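Local coordinates for protein carboxylesterase (Est-2) (Archaeoglobus fulgidus, PDB 5FRD) that probably hydrolyses carboxylic esters as a thermophilic alpha/beta-hydrolase esterase, and binds coenzyme A in the vicinity of its active site, at residues G189-V194 with I215-L220; R22-I27 with V84-S89; S64-A69 with A95-L100. All blocks are in the same frame, centred on the assembly; numbering follows the deposited sequence.

Contact 1 of 3, residues G189-V194 with I215-L220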
loop_
_atom_site.group_PDB
_atom_site.type_symbol
_atom_site.label_atom_id
_atom_site.label_comp_id
_atom_site.label_asym_id
_atom_site.label_seq_id
_atom_site.Cartn_x
_atom_site.Cartn_y
_atom_site.Cartn_z
ATOM N N GLY A 189 3.962 17.701 -4.253
ATOM C CA GLY A 189 4.070 18.425 -5.518
ATOM C C GLY A 189 3.824 17.620 -6.781
ATOM O O GLY A 189 3.733 18.173 -7.877
ATOM N N VAL A 190 3.697 16.306 -6.643
ATOM C CA VAL A 190 3.512 15.429 -7.798
ATOM C C VAL A 190 2.039 15.101 -7.992
ATOM O O VAL A 190 1.260 15.214 -7.023
ATOM C CB VAL A 190 4.345 14.125 -7.702
ATOM C CG1 VAL A 190 5.831 14.430 -7.742
ATOM C CG2 VAL A 190 3.991 13.288 -6.489
ATOM N N PRO A 191 1.660 14.667 -9.193
ATOM C CA PRO A 191 0.289 14.223 -9.393
ATOM C C PRO A 191 -0.029 13.076 -8.447
ATOM O O PRO A 191 0.808 12.195 -8.220
ATOM C CB PRO A 191 0.254 13.772 -10.846
ATOM C CG PRO A 191 1.393 14.517 -11.485
ATOM C CD PRO A 191 2.439 14.586 -10.448
ATOM N N THR A 192 -1.246 13.061 -7.939
ATOM C CA THR A 192 -1.673 12.095 -6.948
ATOM C C THR A 192 -3.048 11.568 -7.339
ATOM O O THR A 192 -3.931 12.324 -7.743
ATOM C CB THR A 192 -1.642 12.725 -5.550
ATOM O OG1 THR A 192 -0.291 13.115 -5.199
ATOM C CG2 THR A 192 -2.060 11.767 -4.486
ATOM N N LEU A 193 -3.218 10.267 -7.189
ATOM C CA LEU A 193 -4.510 9.598 -7.339
ATOM C C LEU A 193 -4.841 9.003 -6.001
ATOM O O LEU A 193 -3.988 8.349 -5.370
ATOM C CB LEU A 193 -4.444 8.520 -8.408
ATOM C CG LEU A 193 -5.727 7.721 -8.649
ATOM C CD1 LEU A 193 -6.819 8.631 -9.192
ATOM C CD2 LEU A 193 -5.446 6.602 -9.608
ATOM N N VAL A 194 -6.056 9.269 -5.513
ATOM C CA VAL A 194 -6.476 8.805 -4.185
ATOM C C VAL A 194 -7.642 7.861 -4.421
ATOM O O VAL A 194 -8.630 8.258 -5.069
ATOM C CB VAL A 194 -6.877 9.986 -3.282
ATOM C CG1 VAL A 194 -7.295 9.529 -1.913
ATOM C CG2 VAL A 194 -5.746 11.021 -3.185
ATOM N N ILE A 215 -3.854 18.129 -1.185
ATOM C CA ILE A 215 -2.934 17.878 -2.287
ATOM C C ILE A 215 -3.468 18.556 -3.549
ATOM O O ILE A 215 -4.495 18.130 -4.083
ATOM C CB ILE A 215 -2.687 16.360 -2.471
ATOM C CG1 ILE A 215 -2.117 15.749 -1.177
ATOM C CG2 ILE A 215 -1.750 16.137 -3.654
ATOM C CD1 ILE A 215 -2.026 14.222 -1.179
ATOM N N PRO A 216 -2.746 19.577 -4.086
ATOM C CA PRO A 216 -3.341 20.334 -5.190
ATOM C C PRO A 216 -3.666 19.556 -6.447
ATOM O O PRO A 216 -4.777 19.664 -6.963
ATOM C CB PRO A 216 -2.310 21.430 -5.482
ATOM C CG PRO A 216 -1.497 21.525 -4.258
ATOM C CD PRO A 216 -1.523 20.201 -3.566
ATOM N N ASN A 217 -2.728 18.742 -6.929
ATOM C CA ASN A 217 -2.949 17.978 -8.122
ATOM C C ASN A 217 -3.337 16.563 -7.723
ATOM O O ASN A 217 -2.539 15.644 -7.882
ATOM C CB ASN A 217 -1.707 17.928 -9.019
ATOM C CG ASN A 217 -1.992 17.324 -10.381
ATOM O OD1 ASN A 217 -3.107 16.854 -10.662
ATOM N ND2 ASN A 217 -0.981 17.315 -11.244
ATOM N N SER A 218 -4.493 16.406 -7.094
ATOM C CA SER A 218 -5.010 15.092 -6.762
ATOM C C SER A 218 -6.358 14.876 -7.372
ATOM O O SER A 218 -7.111 15.855 -7.547
ATOM C CB SER A 218 -5.043 14.842 -5.255
ATOM O OG SER A 218 -5.942 15.740 -4.603
ATOM N N GLU A 219 -6.675 13.628 -7.664
ATOM C CA GLU A 219 -7.995 13.214 -8.103
ATOM C C GLU A 219 -8.445 12.119 -7.147
ATOM O O GLU A 219 -7.628 11.291 -6.733
ATOM C CB GLU A 219 -7.949 12.654 -9.477
ATOM C CG GLU A 219 -7.884 13.620 -10.617
ATOM C CD GLU A 219 -7.578 12.926 -11.912
ATOM O OE1 GLU A 219 -6.394 12.559 -12.085
ATOM O OE2 GLU A 219 -8.500 12.706 -12.723
ATOM N N LEU A 220 -9.726 12.115 -6.788
ATOM C CA LEU A 220 -10.304 11.132 -5.883
ATOM C C LEU A 220 -11.196 10.200 -6.654
ATOM O O LEU A 220 -12.046 10.659 -7.426
ATOM C CB LEU A 220 -11.088 11.848 -4.805
ATOM C CG LEU A 220 -11.881 10.978 -3.841
ATOM C CD1 LEU A 220 -10.966 10.101 -2.984
ATOM C CD2 LEU A 220 -12.737 11.875 -2.956
HETATM O O HOH W 1 1.842 18.174 -10.214
HETATM O O HOH W 2 0.137 17.787 -6.140
HETATM O O HOH W 3 -3.955 13.976 -10.229
#

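Contact 2 of 3, residues R22-I27 with V84-S89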
loop_
_atom_site.group_PDB
_atom_site.type_symbol
_atom_site.label_atom_id
_atom_site.label_comp_id
_atom_site.label_asym_id
_atom_site.label_seq_id
_atom_site.Cartn_x
_atom_site.Cartn_y
_atom_site.Cartn_z
ATOM N N ARG A 22 7.234 -1.452 -16.601
ATOM C CA ARG A 22 6.450 -0.234 -16.428
ATOM C C ARG A 22 6.995 0.472 -15.188
ATOM O O ARG A 22 7.385 -0.185 -14.215
ATOM C CB ARG A 22 4.964 -0.579 -16.236
ATOM C CG ARG A 22 3.910 0.440 -16.580
ATOM C CD ARG A 22 3.378 0.265 -17.994
ATOM N NE ARG A 22 2.524 1.384 -18.406
ATOM C CZ ARG A 22 1.190 1.405 -18.343
ATOM N NH1 ARG A 22 0.492 0.409 -17.804
ATOM N NH2 ARG A 22 0.547 2.488 -18.780
ATOM N N LYS A 23 6.978 1.806 -15.198
ATOM C CA LYS A 23 7.516 2.588 -14.088
ATOM C C LYS A 23 6.445 2.792 -13.013
ATOM O O LYS A 23 5.983 3.898 -12.759
ATOM C CB LYS A 23 8.062 3.929 -14.587
ATOM C CG LYS A 23 9.109 3.786 -15.694
ATOM C CD LYS A 23 10.344 3.076 -15.207
ATOM C CE LYS A 23 11.446 3.080 -16.238
ATOM N NZ LYS A 23 12.697 2.477 -15.721
ATOM N N VAL A 24 6.078 1.657 -12.391
ATOM C CA VAL A 24 5.056 1.575 -11.346
ATOM C C VAL A 24 5.626 0.672 -10.260
ATOM O O VAL A 24 6.163 -0.396 -10.571
ATOM C CB VAL A 24 3.707 1.023 -11.866
ATOM C CG1 VAL A 24 2.641 1.099 -10.769
ATOM C CG2 VAL A 24 3.232 1.800 -13.067
ATOM N N PHE A 25 5.530 1.128 -9.013
ATOM C CA PHE A 25 6.100 0.454 -7.865
ATOM C C PHE A 25 5.056 0.356 -6.756
ATOM O O PHE A 25 4.585 1.396 -6.259
ATOM C CB PHE A 25 7.349 1.222 -7.380
ATOM C CG PHE A 25 8.177 0.460 -6.379
ATOM C CD1 PHE A 25 9.183 -0.411 -6.791
ATOM C CD2 PHE A 25 7.957 0.617 -5.033
ATOM C CE1 PHE A 25 9.929 -1.101 -5.855
ATOM C CE2 PHE A 25 8.727 -0.079 -4.110
ATOM C CZ PHE A 25 9.702 -0.922 -4.550
ATOM N N TYR A 26 4.688 -0.879 -6.374
ATOM C CA TYR A 26 3.591 -1.103 -5.451
ATOM C C TYR A 26 4.088 -1.517 -4.086
ATOM O O TYR A 26 4.979 -2.370 -3.993
ATOM C CB TYR A 26 2.669 -2.228 -5.952
ATOM C CG TYR A 26 2.152 -2.119 -7.359
ATOM C CD1 TYR A 26 2.885 -2.597 -8.416
ATOM C CD2 TYR A 26 0.895 -1.589 -7.644
ATOM C CE1 TYR A 26 2.416 -2.565 -9.713
ATOM C CE2 TYR A 26 0.439 -1.510 -8.950
ATOM C CZ TYR A 26 1.195 -1.989 -9.980
ATOM O OH TYR A 26 0.714 -1.928 -11.284
ATOM N N ILE A 27 3.444 -0.997 -3.043
ATOM C CA ILE A 27 3.803 -1.265 -1.655
ATOM C C ILE A 27 2.544 -1.744 -0.893
ATOM O O ILE A 27 1.569 -0.997 -0.737
ATOM C CB ILE A 27 4.390 -0.034 -0.926
ATOM C CG1 ILE A 27 5.454 0.633 -1.803
ATOM C CG2 ILE A 27 4.973 -0.488 0.398
ATOM C CD1 ILE A 27 6.047 1.882 -1.206
ATOM N N VAL A 84 5.793 5.763 -10.567
ATOM C CA VAL A 84 4.557 6.033 -9.868
ATOM C C VAL A 84 4.527 5.072 -8.674
ATOM O O VAL A 84 4.601 3.859 -8.882
ATOM C CB VAL A 84 3.382 5.820 -10.807
ATOM C CG1 VAL A 84 2.059 5.995 -10.062
ATOM C CG2 VAL A 84 3.467 6.768 -11.996
ATOM N N VAL A 85 4.408 5.600 -7.476
ATOM C CA VAL A 85 4.428 4.787 -6.273
ATOM C C VAL A 85 3.015 4.577 -5.778
ATOM O O VAL A 85 2.303 5.566 -5.521
ATOM C CB VAL A 85 5.270 5.430 -5.182
ATOM C CG1 VAL A 85 5.275 4.588 -3.918
ATOM C CG2 VAL A 85 6.707 5.653 -5.669
ATOM N N VAL A 86 2.607 3.323 -5.686
ATOM C CA VAL A 86 1.225 2.920 -5.324
ATOM C C VAL A 86 1.313 2.242 -3.961
ATOM O O VAL A 86 1.953 1.202 -3.834
ATOM C CB VAL A 86 0.668 1.944 -6.356
ATOM C CG1 VAL A 86 -0.767 1.553 -5.999
ATOM C CG2 VAL A 86 0.743 2.492 -7.764
ATOM N N GLY A 87 0.695 2.813 -2.943
ATOM C CA GLY A 87 0.726 2.268 -1.593
ATOM C C GLY A 87 -0.630 2.029 -0.999
ATOM O O GLY A 87 -1.465 2.926 -1.058
ATOM N N HIS A 88 -0.818 0.871 -0.397
ATOM C CA HIS A 88 -2.052 0.487 0.268
ATOM C C HIS A 88 -1.869 0.480 1.770
ATOM O O HIS A 88 -1.024 -0.246 2.283
ATOM C CB HIS A 88 -2.503 -0.869 -0.189
ATOM C CG HIS A 88 -3.764 -1.324 0.456
ATOM N ND1 HIS A 88 -3.903 -2.556 1.044
ATOM C CD2 HIS A 88 -4.947 -0.701 0.602
ATOM C CE1 HIS A 88 -5.130 -2.670 1.533
ATOM N NE2 HIS A 88 -5.792 -1.567 1.262
ATOM N N SER A 89 -2.681 1.264 2.486
ATOM C CA SER A 89 -2.751 1.261 3.958
ATOM C C SER A 89 -1.382 1.526 4.615
ATOM O O SER A 89 -0.859 2.611 4.374
ATOM C CB SER A 89 -3.474 0.005 4.442
ATOM O OG SER A 89 -4.072 0.245 5.730
#

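Contact 3 of 3, residues S64-A69 with A95-L100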
loop_
_atom_site.group_PDB
_atom_site.type_symbol
_atom_site.label_atom_id
_atom_site.label_comp_id
_atom_site.label_asym_id
_atom_site.label_seq_id
_atom_site.Cartn_x
_atom_site.Cartn_y
_atom_site.Cartn_z
ATOM N N SER A 64 10.095 1.634 12.441
ATOM C CA SER A 64 9.327 2.772 11.969
ATOM C C SER A 64 8.903 2.604 10.523
ATOM O O SER A 64 9.531 1.858 9.759
ATOM C CB SER A 64 10.143 4.068 12.074
ATOM O OG SER A 64 11.241 4.033 11.196
ATOM N N VAL A 65 7.851 3.326 10.163
ATOM C CA VAL A 65 7.460 3.474 8.760
ATOM C C VAL A 65 8.633 4.025 7.939
ATOM O O VAL A 65 8.850 3.576 6.811
ATOM C CB VAL A 65 6.208 4.344 8.620
ATOM C CG1 VAL A 65 5.879 4.633 7.163
ATOM C CG2 VAL A 65 4.997 3.675 9.254
ATOM N N ASP A 66 9.384 4.989 8.470
ATOM C CA ASP A 66 10.557 5.530 7.775
ATOM C C ASP A 66 11.576 4.463 7.375
ATOM O O ASP A 66 12.150 4.522 6.284
ATOM C CB ASP A 66 11.276 6.588 8.647
ATOM C CG ASP A 66 10.738 7.999 8.446
ATOM O OD1 ASP A 66 10.454 8.384 7.293
ATOM O OD2 ASP A 66 10.623 8.737 9.449
ATOM N N GLU A 67 11.824 3.482 8.245
ATOM C CA GLU A 67 12.746 2.406 7.935
ATOM C C GLU A 67 12.222 1.548 6.743
ATOM O O GLU A 67 12.976 1.191 5.852
ATOM C CB GLU A 67 13.023 1.597 9.213
ATOM C CG GLU A 67 13.997 2.310 10.148
ATOM C CD GLU A 67 13.905 1.866 11.602
ATOM O OE1 GLU A 67 13.818 0.648 11.868
ATOM O OE2 GLU A 67 13.921 2.745 12.493
ATOM N N TYR A 68 10.920 1.227 6.760
ATOM C CA TYR A 68 10.384 0.552 5.586
ATOM C C TYR A 68 10.498 1.406 4.336
ATOM O O TYR A 68 10.725 0.895 3.239
ATOM C CB TYR A 68 8.918 0.126 5.795
ATOM C CG TYR A 68 8.742 -1.168 6.537
ATOM C CD1 TYR A 68 9.481 -2.290 6.206
ATOM C CD2 TYR A 68 7.774 -1.316 7.528
ATOM C CE1 TYR A 68 9.332 -3.492 6.857
ATOM C CE2 TYR A 68 7.625 -2.529 8.208
ATOM C CZ TYR A 68 8.413 -3.623 7.854
ATOM O OH TYR A 68 8.319 -4.839 8.522
ATOM N N ALA A 69 10.341 2.721 4.463
ATOM C CA ALA A 69 10.516 3.609 3.322
ATOM C C ALA A 69 11.936 3.612 2.758
ATOM O O ALA A 69 12.121 3.778 1.555
ATOM C CB ALA A 69 10.067 5.022 3.679
ATOM N N ALA A 95 4.676 4.958 1.358
ATOM C CA ALA A 95 4.751 5.805 0.181
ATOM C C ALA A 95 4.900 7.286 0.517
ATOM O O ALA A 95 5.669 7.982 -0.149
ATOM C CB ALA A 95 3.527 5.590 -0.709
ATOM N N GLN A 96 4.149 7.770 1.501
ATOM C CA GLN A 96 4.242 9.165 1.889
ATOM C C GLN A 96 5.642 9.465 2.432
ATOM O O GLN A 96 6.237 10.480 2.018
ATOM C CB GLN A 96 3.192 9.498 2.940
ATOM C CG GLN A 96 1.780 9.494 2.399
ATOM C CD GLN A 96 0.768 9.569 3.503
ATOM O OE1 GLN A 96 0.544 10.634 4.070
ATOM N NE2 GLN A 96 0.177 8.437 3.862
ATOM N N LYS A 97 6.182 8.616 3.307
ATOM C CA LYS A 97 7.527 8.816 3.833
ATOM C C LYS A 97 8.579 8.700 2.739
ATOM O O LYS A 97 9.582 9.453 2.741
ATOM C CB LYS A 97 7.826 7.908 5.010
ATOM C CG LYS A 97 6.980 8.177 6.236
ATOM C CD LYS A 97 7.271 9.499 6.935
ATOM C CE LYS A 97 6.961 9.420 8.421
ATOM N NZ LYS A 97 7.722 10.465 9.154
ATOM N N LEU A 98 8.382 7.798 1.785
ATOM C CA LEU A 98 9.268 7.669 0.650
ATOM C C LEU A 98 9.315 8.969 -0.157
ATOM O O LEU A 98 10.401 9.432 -0.546
ATOM C CB LEU A 98 8.847 6.475 -0.214
ATOM C CG LEU A 98 9.668 6.129 -1.445
ATOM C CD1 LEU A 98 9.457 4.667 -1.842
ATOM C CD2 LEU A 98 9.345 7.023 -2.621
ATOM N N TYR A 99 8.152 9.545 -0.442
ATOM C CA TYR A 99 8.081 10.802 -1.173
ATOM C C TYR A 99 8.791 11.906 -0.400
ATOM O O TYR A 99 9.533 12.692 -0.995
ATOM C CB TYR A 99 6.626 11.194 -1.493
ATOM C CG TYR A 99 6.565 12.568 -2.120
ATOM C CD1 TYR A 99 6.946 12.759 -3.424
ATOM C CD2 TYR A 99 6.205 13.663 -1.374
ATOM C CE1 TYR A 99 6.951 14.023 -4.003
ATOM C CE2 TYR A 99 6.194 14.925 -1.932
ATOM C CZ TYR A 99 6.540 15.084 -3.246
ATOM O OH TYR A 99 6.509 16.371 -3.776
ATOM N N LEU A 100 8.582 11.995 0.898
ATOM C CA LEU A 100 9.213 13.060 1.690
ATOM C C LEU A 100 10.734 12.968 1.759
ATOM O O LEU A 100 11.412 14.010 1.755
ATOM C CB LEU A 100 8.576 13.150 3.064
ATOM C CG LEU A 100 7.095 13.551 2.953
ATOM C CD1 LEU A 100 6.399 13.313 4.280
ATOM C CD2 LEU A 100 6.883 14.988 2.453
#

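Contact 1 of 3, residues G189-V194 with I215-L220
Thr192 and Ile215 meet at about a right angle on the packed side of this contact, with Ile215 CG2 3.7 Å from Thr192 OG1 and Ile215 CD1 close to Thr192 CG2. Threonine suits the place because its two branches differ. The methyl CG2 turns to Ile215 CD1, and the side chain also touches Leu109 and Leu111, whereas OG1, set beside its own backbone N (chi1 -62°), donates to Val190 O at 3.2 Å from above the carbonyl plane. An alanine here would probably leave Val190 O without that side-chain donor and open a gap beside Ile215 CD1. Further on, Val194 CG1 packs on Leu220 CD1 at 3.9 Å, and His208 of helix 205-214 touches both residues. That helix is the connection of a beta-alpha-beta unit whose strands, 192-197 and 218-223, run parallel at this border of the alpha/beta-hydrolase sheet. Thr192 N gives its hydrogen to Asn217 O at 2.9 Å, and bonds of similar length run from Glu219 N to Thr192 O and from Val194 N to Glu219 O. Toward the solvent, at Gly189 and Val190, water bridges much of the contact. One molecule donates to Gly189 O and accepts from Asn217 ND2, while another donates to Val190 O and accepts from Asn217 N at 3.1 Å. Asparagine can work at this exposed end because the same ND2 that binds water also rests 3.7 Å from Pro191 CG.

Contact 2 of 3, residues R22-I27 with V84-S89
Val24 to Ile27 pair with Val84 to Gly87 as parallel neighbours in the buried middle of the mixed sheet, strand 24-27 beside strand 83-88. Five backbone bonds join them. Val86 is held through both its backbone polar atoms: Val86 N donates to Phe25 O at 2.8 Å in a nearly straight bond (175° at the hydrogen), and Val86 O accepts from Ile27 N. At the far end His88 N donates to Ile27 O at 3.1 Å.

The beta-branched valines suit the extended backbone and fill both faces of the sheet compactly. On the face of Val24, Tyr26 and Val86, Val86 CG2 meets Val24 CG1 at 3.8 Å. Val86 CB lies 3.8 Å from Tyr26 CD2, and the side chains of Tyr26 and Val86 lie side by side, pointing the same way. Tyr26 CG stands beside its own backbone N, and Val24 CG1 lies 3.5 Å above the plane of the ring, offset toward the rim. The phenol is amphipathic enough for this spot: its ring packs, and its OH bonds to Gly45 O. On the other face Ile27 CD1 reaches Val85 CG1 at 3.9 Å, and helix 65-79 covers Phe25 and Val85.

Beyond Gly87, His88 NE2 bonds to His228 O. Ser89 then turns sharply with phi 56° and psi -117°, directly before helix 90-101. A strand ending in a strained serine within a Gly-x-Ser-x-Gly sequence is consistent with the nucleophile elbow of alpha/beta hydrolases.

Contact 3 of 3, residues S64-A69 with A95-L100
Lys97 stretches across Asp66 and, in one modelled arrangement of these two side chains, ends in a salt bridge, NZ to Asp66 OD2 at 3.4 Å, a long and weak hydrogen bond. The charged tips are only part of this meeting. In the same arrangement Asp66 OD1 rests against the aliphatic part of the lysine, 3.4 Å from Lys97 CD and close to Lys97 CB as well, so the carboxylate lies beside the chain as well as near the ammonium group. A bend at chi2 (-69°) sets Lys97 CD where it meets OD1. Lysine suits this partly exposed place because its methylenes can pack while the charge stays at the tip: Lys97 CG also touches Val65 CG1 at 3.8 Å, the two side chains crossing at about a right angle.

Deeper in, Ala69 CB lies 3.8 Å from Leu98 N and 3.9 Å from Lys97 CB. The small alanine lets the backbones come close, with the short helical axes 8.3 Å apart and crossing at -67°.

The start of helix 65-79 has its own polar arrangement. Ser64 is the N-cap, its OG accepting from Glu67 N at 3.1 Å. In one of two conformers of Glu67, the same OG donates weakly to Glu67 OE2 while Glu67 OE1 accepts from Asn63 N, giving both carboxylate oxygens a donor. On the second helix the buried amide of Gln96 is satisfied at both ends: OE1 pairs with Tyr181 OH, and NE2 donates to Gly92 O and Gly115 O.

Val65 also packs on Ala93 and Val94, one turn earlier in helix 90-101, and Leu98 rests on Cys106 of strand 106-112; helix 90-101 thus lies against helix 65-79 and against the sheet, which helix 65-79 also touches through Leu76, on Phe25 and Val85.

How the contacts relate
Contacts 1 and 2 belong to one sheet, with strand 106-112 between their strand pairs; their centres lie 14 Å apart and their nearest atoms about 7 Å. Contact 3 joins two helices packed beside that sheet, its centre 13 Å from contact 2 and 18 Å from contact 1. It touches both: Ala95 CB packs on Val85 CG1 at 3.8 Å, and Tyr99 OH probably bonds to Gly189 N. Along the chain contacts 2 and 3 interleave, since helix 65-79 leads into strand 83-88 and that strand into helix 90-101, whereas contact 1 follows both. Central strands, flanking helices and a later edge crossover together form the alpha/beta-hydrolase core around the probable nucleophile elbow.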